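Local coordinates for protein Nsp15 (Middle East respiratory syndrome-related coronavirus, PDB 5YVD) that acts as a viral endoribonuclease of the EndoU clan, probably cleaving RNA at uridylates, and assembles as a hexamer, at residues H246-L251 and V291-L296; S204-D209 and K295-V300; F229-Y234 and V335-P340. All blocks are in the same frame, centred on the assembly; numbering follows the deposited sequence.

Contact 1 (H246-L251 and V291-L296); sequences HLLIGL and VIDLKL
H246 and I292 meet through their backbones. I292 N donates to H246 O at 3.0 Å, with an N-H...O angle of 168°. Two residues on, L248 N donates to I292 O at 2.9 Å. Together these bonds grip L247 against I292 as a single beta bridge. CA-H...O contacts from V291 to H246 O and from L247 to I292 O lie beside them.

The bridge sits where strand 285-291 of the EndoU-family domain runs out and helix 248-255 begins. L247 is the N-cap residue, and its carbonyl takes the helical bond from L251 N.

A water adds a polar link. It accepts from I249 N, in the first turn of the helix, and donates to D293 OD2 at 2.8 Å and to L294 O at 3.0 Å. The D293 carboxylate also pairs with R195. Its charge near the start of the helix is probably favourable.

The apolar contacts lie around this bridge. L247 CG is anti to the backbone N (chi1 -167°). Its branches then divide: CD1 lies 4.1 Å from L294 CB, and CD2 lies 3.6 Å from L296 CD1, the two leucines crossing at about a right angle. L248 lays CB and CD2 obliquely across D293, with CD2 3.6 Å from D293 CG. L248 CB also packs on V291 CG1, at 3.9 Å.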
loop_
_atom_site.group_PDB
_atom_site.type_symbol
_atom_site.label_atom_id
_atom_site.label_comp_id
_atom_site.label_asym_id
_atom_site.label_seq_id
_atom_site.Cartn_x
_atom_site.Cartn_y
_atom_site.Cartn_z
ATOM N N HIS A 246 -39.636 -9.097 -8.134
ATOM C CA HIS A 246 -38.612 -9.994 -8.659
ATOM C C HIS A 246 -38.316 -9.781 -10.156
ATOM O O HIS A 246 -37.487 -10.488 -10.745
ATOM C CB HIS A 246 -38.996 -11.444 -8.345
ATOM C CG HIS A 246 -39.081 -11.727 -6.870
ATOM N ND1 HIS A 246 -37.971 -11.750 -6.049
ATOM C CD2 HIS A 246 -40.144 -11.958 -6.065
ATOM C CE1 HIS A 246 -38.348 -11.987 -4.805
ATOM N NE2 HIS A 246 -39.662 -12.121 -4.788
ATOM N N LEU A 247 -38.948 -8.778 -10.763
ATOM C CA LEU A 247 -38.776 -8.558 -12.192
ATOM C C LEU A 247 -38.264 -7.153 -12.399
ATOM O O LEU A 247 -38.756 -6.233 -11.771
ATOM C CB LEU A 247 -40.088 -8.793 -12.936
ATOM C CG LEU A 247 -39.926 -8.898 -14.456
ATOM C CD1 LEU A 247 -39.335 -10.249 -14.825
ATOM C CD2 LEU A 247 -41.243 -8.671 -15.198
ATOM N N LEU A 248 -37.277 -6.985 -13.275
ATOM C CA LEU A 248 -36.526 -5.738 -13.310
ATOM C C LEU A 248 -37.387 -4.562 -13.741
ATOM O O LEU A 248 -37.260 -3.458 -13.197
ATOM C CB LEU A 248 -35.287 -5.813 -14.192
ATOM C CG LEU A 248 -34.508 -4.472 -14.235
ATOM C CD1 LEU A 248 -33.845 -4.160 -12.893
ATOM C CD2 LEU A 248 -33.460 -4.419 -15.345
ATOM N N ILE A 249 -38.259 -4.776 -14.714
ATOM C CA ILE A 249 -39.107 -3.683 -15.180
ATOM C C ILE A 249 -39.937 -3.100 -14.008
ATOM O O ILE A 249 -40.150 -1.885 -13.926
ATOM C CB ILE A 249 -39.983 -4.120 -16.371
ATOM C CG1 ILE A 249 -40.759 -2.922 -16.954
ATOM C CG2 ILE A 249 -40.930 -5.242 -15.960
ATOM C CD1 ILE A 249 -41.449 -3.228 -18.273
ATOM N N GLY A 250 -40.380 -3.964 -13.099
ATOM C CA GLY A 250 -41.107 -3.525 -11.912
ATOM C C GLY A 250 -40.229 -2.749 -10.929
ATOM O O GLY A 250 -40.673 -1.769 -10.326
ATOM N N LEU A 251 -38.988 -3.194 -10.776
ATOM C CA LEU A 251 -38.014 -2.478 -9.966
ATOM C C LEU A 251 -37.663 -1.131 -10.575
ATOM O O LEU A 251 -37.575 -0.132 -9.855
ATOM C CB LEU A 251 -36.732 -3.317 -9.763
ATOM C CG LEU A 251 -35.530 -2.615 -9.131
ATOM C CD1 LEU A 251 -35.911 -2.070 -7.781
ATOM C CD2 LEU A 251 -34.336 -3.526 -8.976
ATOM N N VAL A 291 -33.665 -10.702 -8.646
ATOM C CA VAL A 291 -34.300 -10.001 -9.753
ATOM C C VAL A 291 -33.810 -10.483 -11.106
ATOM O O VAL A 291 -32.610 -10.576 -11.340
ATOM C CB VAL A 291 -34.051 -8.484 -9.640
ATOM C CG1 VAL A 291 -34.708 -7.745 -10.801
ATOM C CG2 VAL A 291 -34.563 -7.965 -8.305
ATOM N N ILE A 292 -34.756 -10.754 -12.000
ATOM C CA ILE A 292 -34.458 -11.112 -13.390
ATOM C C ILE A 292 -35.045 -10.053 -14.309
ATOM O O ILE A 292 -36.150 -9.568 -14.079
ATOM C CB ILE A 292 -35.109 -12.438 -13.786
ATOM C CG1 ILE A 292 -35.041 -13.435 -12.646
ATOM C CG2 ILE A 292 -34.438 -13.032 -15.006
ATOM C CD1 ILE A 292 -33.624 -13.908 -12.335
ATOM N N ASP A 293 -34.315 -9.718 -15.358
ATOM C CA ASP A 293 -34.790 -8.791 -16.371
ATOM C C ASP A 293 -35.261 -9.575 -17.591
ATOM O O ASP A 293 -34.561 -9.674 -18.591
ATOM C CB ASP A 293 -33.671 -7.822 -16.745
ATOM C CG ASP A 293 -34.042 -6.914 -17.883
ATOM O OD1 ASP A 293 -33.127 -6.393 -18.531
ATOM O OD2 ASP A 293 -35.240 -6.696 -18.129
ATOM N N LEU A 294 -36.444 -10.156 -17.496
ATOM C CA LEU A 294 -37.061 -10.777 -18.662
ATOM C C LEU A 294 -37.935 -9.763 -19.368
ATOM O O LEU A 294 -38.522 -8.888 -18.728
ATOM C CB LEU A 294 -37.933 -11.963 -18.259
ATOM C CG LEU A 294 -37.178 -13.107 -17.603
ATOM C CD1 LEU A 294 -38.161 -13.983 -16.819
ATOM C CD2 LEU A 294 -36.381 -13.908 -18.640
ATOM N N LYS A 295 -38.024 -9.898 -20.685
ATOM C CA LYS A 295 -39.109 -9.292 -21.439
ATOM C C LYS A 295 -40.372 -9.622 -20.665
ATOM O O LYS A 295 -40.569 -10.772 -20.278
ATOM C CB LYS A 295 -39.165 -9.892 -22.836
ATOM C CG LYS A 295 -40.139 -9.215 -23.788
ATOM C CD LYS A 295 -39.477 -8.085 -24.558
ATOM C CE LYS A 295 -38.603 -8.595 -25.699
ATOM N NZ LYS A 295 -39.370 -9.182 -26.833
ATOM N N LEU A 296 -41.207 -8.627 -20.386
ATOM C CA LEU A 296 -42.368 -8.856 -19.514
ATOM C C LEU A 296 -43.345 -9.862 -20.136
ATOM O O LEU A 296 -43.909 -10.703 -19.439
ATOM C CB LEU A 296 -43.082 -7.548 -19.217
ATOM C CG LEU A 296 -44.438 -7.590 -18.514
ATOM C CD1 LEU A 296 -44.308 -8.085 -17.084
ATOM C CD2 LEU A 296 -45.050 -6.204 -18.549
HETATM O O HOH W 1 -37.620 -6.930 -16.622
#

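Contact 2 (S204-D209 and K295-V300); sequences SDMEKD and KLDDFV
Helices 205-209 and 296-300 touch through M206, E207 and L296, their axes 9.6 Å apart and their N-to-C directions 100° apart. This is a nearly perpendicular helix-helix packing inside the EndoU-family domain. Both helices meet near their N-terminal ends.

E207 bends at chi2 and reaches the start of helix 296-304. There E207 OE2 accepts from L296 N at 2.7 Å, the N-H coming from above the carboxylate plane, 41° out of it. A carboxylate at this place would be favoured by the helix dipole. E207 OE1 turns to a salt bridge with R195, which would favour the charged form. The aliphatic part of E207 slides past L296 in the opposite direction, with E207 CG 3.7 Å from L296 CB.

S204 is the N-cap of the other helix, and S204 OG accepts from E207 N at 3.1 Å. The same hydroxyl faces D297 OD2, but the modelled separation is too short to be trusted.

M206 carries the apolar part. It crosses L296 at about a right angle, while F218 packs on both. M206 SD lies 3.6 Å from L296 CG, and M206 meets V300 tip to tip, with SD 3.7 Å from V300 CG2.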
loop_
_atom_site.group_PDB
_atom_site.type_symbol
_atom_site.label_atom_id
_atom_site.label_comp_id
_atom_site.label_asym_id
_atom_site.label_seq_id
_atom_site.Cartn_x
_atom_site.Cartn_y
_atom_site.Cartn_z
ATOM N N SER A 204 -41.746 -3.964 -25.873
ATOM C CA SER A 204 -43.011 -4.478 -26.382
ATOM C C SER A 204 -44.154 -3.570 -25.923
ATOM O O SER A 204 -43.972 -2.715 -25.065
ATOM C CB SER A 204 -43.243 -5.884 -25.842
ATOM O OG SER A 204 -43.683 -5.818 -24.490
ATOM N N ASP A 205 -45.343 -3.772 -26.465
ATOM C CA ASP A 205 -46.488 -2.961 -26.076
ATOM C C ASP A 205 -46.882 -3.174 -24.619
ATOM O O ASP A 205 -47.217 -2.233 -23.894
ATOM C CB ASP A 205 -47.670 -3.276 -26.980
ATOM C CG ASP A 205 -47.623 -2.512 -28.270
ATOM O OD1 ASP A 205 -47.049 -1.399 -28.287
ATOM O OD2 ASP A 205 -48.169 -3.040 -29.258
ATOM N N MET A 206 -46.843 -4.422 -24.194
ATOM C CA MET A 206 -47.089 -4.746 -22.801
ATOM C C MET A 206 -46.102 -3.996 -21.894
ATOM O O MET A 206 -46.515 -3.376 -20.914
ATOM C CB MET A 206 -47.006 -6.251 -22.581
ATOM C CG MET A 206 -47.669 -6.708 -21.306
ATOM S SD MET A 206 -47.117 -8.364 -20.842
ATOM C CE MET A 206 -48.273 -9.358 -21.777
ATOM N N GLU A 207 -44.812 -4.013 -22.223
ATOM C CA GLU A 207 -43.831 -3.310 -21.380
ATOM C C GLU A 207 -44.144 -1.811 -21.282
ATOM O O GLU A 207 -44.029 -1.228 -20.210
ATOM C CB GLU A 207 -42.387 -3.573 -21.851
ATOM C CG GLU A 207 -41.977 -5.039 -21.677
ATOM C CD GLU A 207 -40.487 -5.282 -21.403
ATOM O OE1 GLU A 207 -39.612 -4.676 -22.083
ATOM O OE2 GLU A 207 -40.196 -6.123 -20.512
ATOM N N LYS A 208 -44.581 -1.204 -22.385
ATOM C CA LYS A 208 -44.902 0.232 -22.392
ATOM C C LYS A 208 -46.089 0.556 -21.502
ATOM O O LYS A 208 -46.058 1.535 -20.729
ATOM C CB LYS A 208 -45.199 0.734 -23.808
ATOM C CG LYS A 208 -43.989 0.757 -24.739
ATOM C CD LYS A 208 -44.372 1.327 -26.107
ATOM C CE LYS A 208 -43.493 0.794 -27.225
ATOM N NZ LYS A 208 -42.517 1.838 -27.628
ATOM N N ASP A 209 -47.140 -0.249 -21.628
ATOM C CA ASP A 209 -48.313 -0.025 -20.826
ATOM C C ASP A 209 -47.895 -0.168 -19.357
ATOM O O ASP A 209 -48.278 0.636 -18.500
ATOM C CB ASP A 209 -49.432 -1.018 -21.194
ATOM C CG ASP A 209 -50.105 -0.701 -22.541
ATOM O OD1 ASP A 209 -49.864 0.376 -23.139
ATOM O OD2 ASP A 209 -50.907 -1.541 -22.986
ATOM N N LYS A 295 -38.024 -9.898 -20.685
ATOM C CA LYS A 295 -39.109 -9.292 -21.439
ATOM C C LYS A 295 -40.372 -9.622 -20.665
ATOM O O LYS A 295 -40.569 -10.772 -20.278
ATOM C CB LYS A 295 -39.165 -9.892 -22.836
ATOM C CG LYS A 295 -40.139 -9.215 -23.788
ATOM C CD LYS A 295 -39.477 -8.085 -24.558
ATOM C CE LYS A 295 -38.603 -8.595 -25.699
ATOM N NZ LYS A 295 -39.370 -9.182 -26.833
ATOM N N LEU A 296 -41.207 -8.627 -20.386
ATOM C CA LEU A 296 -42.368 -8.856 -19.514
ATOM C C LEU A 296 -43.345 -9.862 -20.136
ATOM O O LEU A 296 -43.909 -10.703 -19.439
ATOM C CB LEU A 296 -43.082 -7.548 -19.217
ATOM C CG LEU A 296 -44.438 -7.590 -18.514
ATOM C CD1 LEU A 296 -44.308 -8.085 -17.084
ATOM C CD2 LEU A 296 -45.050 -6.204 -18.549
ATOM N N ASP A 297 -43.522 -9.779 -21.450
ATOM C CA ASP A 297 -44.330 -10.752 -22.172
ATOM C C ASP A 297 -43.850 -12.179 -21.912
ATOM O O ASP A 297 -44.642 -13.103 -21.733
ATOM C CB ASP A 297 -44.267 -10.501 -23.675
ATOM C CG ASP A 297 -44.658 -9.100 -24.054
ATOM O OD1 ASP A 297 -45.774 -8.943 -24.570
ATOM O OD2 ASP A 297 -43.848 -8.172 -23.848
ATOM N N ASP A 298 -42.546 -12.367 -21.900
ATOM C CA ASP A 298 -42.010 -13.702 -21.655
ATOM C C ASP A 298 -42.286 -14.186 -20.209
ATOM O O ASP A 298 -42.616 -15.365 -19.964
ATOM C CB ASP A 298 -40.516 -13.713 -21.994
ATOM C CG ASP A 298 -40.257 -13.511 -23.488
ATOM O OD1 ASP A 298 -41.133 -13.865 -24.312
ATOM O OD2 ASP A 298 -39.164 -13.031 -23.841
ATOM N N PHE A 299 -42.165 -13.268 -19.254
ATOM C CA PHE A 299 -42.484 -13.573 -17.863
ATOM C C PHE A 299 -43.957 -13.924 -17.708
ATOM O O PHE A 299 -44.311 -14.825 -16.958
ATOM C CB PHE A 299 -42.158 -12.373 -16.996
ATOM C CG PHE A 299 -42.377 -12.596 -15.526
ATOM C CD1 PHE A 299 -41.424 -13.232 -14.766
ATOM C CD2 PHE A 299 -43.515 -12.113 -14.899
ATOM C CE1 PHE A 299 -41.600 -13.405 -13.412
ATOM C CE2 PHE A 299 -43.704 -12.278 -13.540
ATOM C CZ PHE A 299 -42.740 -12.921 -12.795
ATOM N N VAL A 300 -44.815 -13.215 -18.428
ATOM C CA VAL A 300 -46.242 -13.505 -18.383
ATOM C C VAL A 300 -46.539 -14.894 -19.000
ATOM O O VAL A 300 -47.307 -15.690 -18.472
ATOM C CB VAL A 300 -47.055 -12.395 -19.086
ATOM C CG1 VAL A 300 -48.509 -12.809 -19.241
ATOM C CG2 VAL A 300 -46.963 -11.099 -18.307
#

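Contact 3 (F229-Y234 and V335-P340); sequences FEHVVY and VQTFYP
H231 and T337 cross obliquely. The imidazole presents an edge to the threonine: T337 OG1 lies near the ring plane, 3.7 Å from H231 CD2. T337 CB stands behind it, 3.9 Å from the same ring carbon. Q336 O approaches the ring obliquely, 4.0 Å from H231 CD2. With OG1 anti to the backbone N (chi1 -176°), the T337 hydroxyl is set at the edge of the H231 ring. It is also hydrogen-bonded to a glycerol, probably from the crystallisation liquor.

V232 is the next side chain along the helix, and it turns to the strand backbone. Its two methyls reach different polar groups of F338. V232 CG1 lies 3.7 Å from F338 O, and V232 CG2 lies 3.8 Å from F338 N. V232 CG2 also touches F338 CB, at 4.4 Å. The F338 ring leads away from the helix and stacks on F326. F299, from helix 296-304, packs on V232, so the valine is buried between that helix and the strand.

These are packing contacts. The short axes of helix 229-234 and strand 337-340 run nearly the same way, 21° apart, with 7.9 Å between them at closest. The helix has a wider turn here, where F229 O accepts from both V233 N and Y234 N.

Q336 and T337 both face W329, in a classic beta bulge. The arrangement is that of a short helix with a pi-type turn laid along the bulged outer strand 334-340 of a three-stranded antiparallel sheet.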
loop_
_atom_site.group_PDB
_atom_site.type_symbol
_atom_site.label_atom_id
_atom_site.label_comp_id
_atom_site.label_asym_id
_atom_site.label_seq_id
_atom_site.Cartn_x
_atom_site.Cartn_y
_atom_site.Cartn_z
ATOM N N PHE A 229 -49.666 -10.042 -9.600
ATOM C CA PHE A 229 -48.736 -9.040 -10.131
ATOM C C PHE A 229 -48.424 -7.943 -9.122
ATOM O O PHE A 229 -47.329 -7.383 -9.120
ATOM C CB PHE A 229 -49.253 -8.436 -11.440
ATOM C CG PHE A 229 -48.523 -8.929 -12.637
ATOM C CD1 PHE A 229 -47.978 -8.042 -13.555
ATOM C CD2 PHE A 229 -48.314 -10.297 -12.816
ATOM C CE1 PHE A 229 -47.256 -8.515 -14.645
ATOM C CE2 PHE A 229 -47.586 -10.772 -13.900
ATOM C CZ PHE A 229 -47.058 -9.878 -14.815
ATOM N N GLU A 230 -49.396 -7.634 -8.276
ATOM C CA GLU A 230 -49.240 -6.612 -7.253
ATOM C C GLU A 230 -48.015 -6.975 -6.419
ATOM O O GLU A 230 -47.066 -6.188 -6.308
ATOM C CB GLU A 230 -50.527 -6.532 -6.401
ATOM C CG GLU A 230 -51.172 -5.157 -6.193
ATOM C CD GLU A 230 -51.245 -4.302 -7.443
ATOM O OE1 GLU A 230 -52.335 -4.212 -8.033
ATOM O OE2 GLU A 230 -50.203 -3.705 -7.810
ATOM N N HIS A 231 -48.016 -8.198 -5.897
ATOM C CA HIS A 231 -46.896 -8.704 -5.085
ATOM C C HIS A 231 -45.627 -8.920 -5.925
ATOM O O HIS A 231 -44.564 -8.372 -5.617
ATOM C CB HIS A 231 -47.288 -10.027 -4.404
ATOM C CG HIS A 231 -46.301 -10.509 -3.386
ATOM N ND1 HIS A 231 -46.334 -10.111 -2.067
ATOM C CD2 HIS A 231 -45.261 -11.361 -3.492
ATOM C CE1 HIS A 231 -45.355 -10.696 -1.401
ATOM N NE2 HIS A 231 -44.691 -11.464 -2.244
ATOM N N VAL A 232 -45.758 -9.679 -7.001
ATOM C CA VAL A 232 -44.598 -10.201 -7.697
ATOM C C VAL A 232 -43.883 -9.112 -8.506
ATOM O O VAL A 232 -42.672 -8.932 -8.401
ATOM C CB VAL A 232 -44.991 -11.402 -8.601
ATOM C CG1 VAL A 232 -43.793 -11.891 -9.381
ATOM C CG2 VAL A 232 -45.544 -12.553 -7.779
ATOM N N VAL A 233 -44.629 -8.377 -9.309
ATOM C CA VAL A 233 -44.019 -7.430 -10.234
ATOM C C VAL A 233 -44.005 -5.995 -9.689
ATOM O O VAL A 233 -42.943 -5.375 -9.567
ATOM C CB VAL A 233 -44.726 -7.475 -11.585
ATOM C CG1 VAL A 233 -43.916 -6.724 -12.630
ATOM C CG2 VAL A 233 -44.914 -8.932 -12.010
ATOM N N TYR A 234 -45.168 -5.472 -9.334
ATOM C CA TYR A 234 -45.245 -4.099 -8.823
ATOM C C TYR A 234 -44.479 -3.934 -7.542
ATOM O O TYR A 234 -43.857 -2.896 -7.324
ATOM C CB TYR A 234 -46.673 -3.695 -8.618
ATOM C CG TYR A 234 -47.362 -3.475 -9.918
ATOM C CD1 TYR A 234 -47.194 -2.275 -10.605
ATOM C CD2 TYR A 234 -48.160 -4.460 -10.483
ATOM C CE1 TYR A 234 -47.819 -2.044 -11.814
ATOM C CE2 TYR A 234 -48.788 -4.241 -11.686
ATOM C CZ TYR A 234 -48.611 -3.031 -12.345
ATOM O OH TYR A 234 -49.226 -2.801 -13.547
ATOM N N VAL A 335 -51.827 -17.348 -7.598
ATOM C CA VAL A 335 -50.427 -17.281 -7.247
ATOM C C VAL A 335 -50.318 -16.501 -5.944
ATOM O O VAL A 335 -50.938 -15.458 -5.790
ATOM C CB VAL A 335 -49.644 -16.539 -8.362
ATOM C CG1 VAL A 335 -48.197 -16.237 -7.953
ATOM C CG2 VAL A 335 -49.693 -17.337 -9.654
ATOM N N GLN A 336 -49.545 -16.999 -4.996
ATOM C CA GLN A 336 -49.222 -16.185 -3.830
ATOM C C GLN A 336 -47.978 -15.408 -4.207
ATOM O O GLN A 336 -48.002 -14.187 -4.207
ATOM C CB GLN A 336 -48.942 -17.020 -2.573
ATOM C CG GLN A 336 -50.047 -17.962 -2.112
ATOM C CD GLN A 336 -49.521 -18.984 -1.102
ATOM O OE1 GLN A 336 -49.748 -20.193 -1.234
ATOM N NE2 GLN A 336 -48.780 -18.501 -0.110
ATOM N N THR A 337 -46.900 -16.138 -4.525
ATOM C CA THR A 337 -45.628 -15.557 -4.938
ATOM C C THR A 337 -44.882 -16.442 -5.970
ATOM O O THR A 337 -45.203 -17.617 -6.141
ATOM C CB THR A 337 -44.710 -15.243 -3.724
ATOM O OG1 THR A 337 -43.505 -14.585 -4.174
ATOM C CG2 THR A 337 -44.343 -16.500 -2.977
ATOM N N PHE A 338 -43.898 -15.833 -6.647
ATOM C CA PHE A 338 -43.068 -16.482 -7.664
ATOM C C PHE A 338 -41.727 -15.765 -7.747
ATOM O O PHE A 338 -41.677 -14.560 -8.011
ATOM C CB PHE A 338 -43.752 -16.390 -9.006
ATOM C CG PHE A 338 -43.016 -17.058 -10.121
ATOM C CD1 PHE A 338 -42.306 -16.323 -11.034
ATOM C CD2 PHE A 338 -43.087 -18.417 -10.293
ATOM C CE1 PHE A 338 -41.654 -16.931 -12.093
ATOM C CE2 PHE A 338 -42.442 -19.040 -11.344
ATOM C CZ PHE A 338 -41.722 -18.293 -12.248
ATOM N N TYR A 339 -40.644 -16.501 -7.500
ATOM C CA TYR A 339 -39.311 -15.904 -7.434
ATOM C C TYR A 339 -38.258 -16.893 -7.863
ATOM O O TYR A 339 -38.482 -18.096 -7.759
ATOM C CB TYR A 339 -38.998 -15.424 -6.005
ATOM C CG TYR A 339 -39.041 -16.502 -4.948
ATOM C CD1 TYR A 339 -37.872 -17.043 -4.431
ATOM C CD2 TYR A 339 -40.253 -16.995 -4.479
ATOM C CE1 TYR A 339 -37.901 -18.038 -3.478
ATOM C CE2 TYR A 339 -40.298 -17.984 -3.520
ATOM C CZ TYR A 339 -39.119 -18.497 -3.020
ATOM O OH TYR A 339 -39.168 -19.485 -2.055
ATOM N N PRO A 340 -37.090 -16.391 -8.306
ATOM C CA PRO A 340 -35.945 -17.246 -8.609
ATOM C C PRO A 340 -35.303 -17.805 -7.346
ATOM O O PRO A 340 -35.565 -17.317 -6.263
ATOM C CB PRO A 340 -34.966 -16.297 -9.309
ATOM C CG PRO A 340 -35.747 -15.067 -9.636
ATOM C CD PRO A 340 -36.769 -14.977 -8.550
#

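All three contacts lie in the EndoU-family domain. Contact 1 is wholly buried; contacts 2 and 3 are partly buried. Contacts 1 and 2 share K295 and L296, so the end of one leads into the helix of the other. Their chemistry differs: contact 1 relies on backbone bonds and a water, contact 2 on a carboxylate at a helix start and a methionine, and contact 3 on side chains of the helix packed against the strand, its backbone included. F299 joins them, with its ring against L247 of contact 1 and against V232 and F338 of contact 3. H246 N probably bonds to V232 O, tying contact 1 to contact 3, and I292 packs on P340.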